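PDB 4I0X: ESAT-6-like protein MAB_3113 from Mycobacterium abscessus, which pairs with MAB_3112 to form the EsxEF complex of two WXG100-family helical-hairpin proteins and is probably secreted. Local coordinates for the interface of chains B and A. Residues are numbered along the deposited sequence; one frame, centred on the assembly and turned at random. Chains: chain A, ESAT-6-like protein MAB_3113; chain B, ESAT-6-like protein MAB_3112.

The interface of chains B and A. Residues chain B 33, 37; chain A 16, 82-83, 86.
With CG of B:Trp37 anti to its backbone N (chi1 -172°) and the chi2 torsion at only 23°, the indole is turned flat towards chain A, where it meets A:Ile16. That isoleucine has CG1 anti to its carbonyl carbon, and the extended second torsion of 164° sends CD1 out to the ring. B:Trp37 is the tryptophan of the Trp-X-Gly motif that gives the WXG100 family its name; it sits in the turn between the two main helices of MAB_3112, helices 4-32 and 40-72. The indole probably helps to pack the chains together near one end of the helix bundle.

The two side chains cross at about a right angle. CD1 of A:Ile16 lies over the middle of the indole, 3.4 Å from CD2 of B:Trp37, one of the two carbons where its rings are fused, in a CH-pi contact with each ring. The branched CG2 methyl of A:Ile16 reaches the benzo side, 3.8 Å from CZ3 of B:Trp37. Isoleucine suits this place because one arm can meet the ring centre while the other spreads over its margin, and a broad aromatic face gives both something to pack on.

Next to it, B:Leu33 of the short 3-10 helix 33-35 rests on the backbone of the same isoleucine: CD2 of B:Leu33 is 3.9 Å from CA of A:Ile16. Its forked tip suits the broad flank of helix 11-47.

The far rim of the indole meets helix 52-87 of chain A, where small residues let the helix come close. The carbonyl O of A:Ala82 lies at the ring edge, in plane, 4.0 Å from CZ2 of B:Trp37. No polar atom crosses this patch to make a bond, so packing holds it. The CB methyl of A:Ala86 approaches the rim from the face that A:Ile16 covers, 3.8 Å from CZ2 of B:Trp37 and 4.0 Å from its indole NE1.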
# COMPACT_ATOMS: atom_id res chain seq x y z
N LEU B 33 -5.54 -19.19 -3.17
CA LEU B 33 -4.74 -19.87 -4.21
C LEU B 33 -4.02 -21.11 -3.70
O LEU B 33 -3.69 -22.00 -4.48
CB LEU B 33 -3.70 -18.93 -4.79
CG LEU B 33 -4.23 -17.71 -5.52
CD1 LEU B 33 -3.01 -16.86 -5.81
CD2 LEU B 33 -5.00 -18.10 -6.80
N TRP B 37 -2.43 -24.45 -5.37
CA TRP B 37 -1.08 -24.14 -5.82
C TRP B 37 -0.07 -24.51 -4.76
O TRP B 37 -0.10 -23.96 -3.65
CB TRP B 37 -1.00 -22.68 -6.18
CG TRP B 37 0.25 -22.23 -6.82
CD1 TRP B 37 1.18 -22.98 -7.53
CD2 TRP B 37 0.74 -20.89 -6.83
NE1 TRP B 37 2.18 -22.18 -8.00
CE2 TRP B 37 1.94 -20.88 -7.59
CE3 TRP B 37 0.26 -19.68 -6.31
CZ2 TRP B 37 2.67 -19.74 -7.81
CZ3 TRP B 37 0.98 -18.51 -6.53
CH2 TRP B 37 2.18 -18.54 -7.28
N ILE A 16 -4.19 -17.48 -10.53
CA ILE A 16 -2.99 -16.85 -9.95
C ILE A 16 -2.71 -15.52 -10.63
O ILE A 16 -2.45 -14.52 -9.98
CB ILE A 16 -1.75 -17.78 -10.10
CG1 ILE A 16 -1.96 -19.03 -9.27
CG2 ILE A 16 -0.46 -17.04 -9.70
CD1 ILE A 16 -1.08 -20.15 -9.57
N ALA A 82 7.25 -15.17 -8.79
CA ALA A 82 6.68 -16.47 -8.50
C ALA A 82 5.59 -16.88 -9.53
O ALA A 82 5.53 -18.02 -9.98
CB ALA A 82 6.12 -16.47 -7.11
N ALA A 83 4.72 -15.94 -9.89
CA ALA A 83 3.65 -16.27 -10.82
C ALA A 83 4.25 -16.55 -12.18
O ALA A 83 3.83 -17.48 -12.89
CB ALA A 83 2.66 -15.15 -10.90
N ALA A 86 5.55 -19.95 -12.19
CA ALA A 86 4.47 -20.91 -12.33
C ALA A 86 4.02 -21.03 -13.80
O ALA A 86 3.67 -22.13 -14.22
CB ALA A 86 3.30 -20.55 -11.42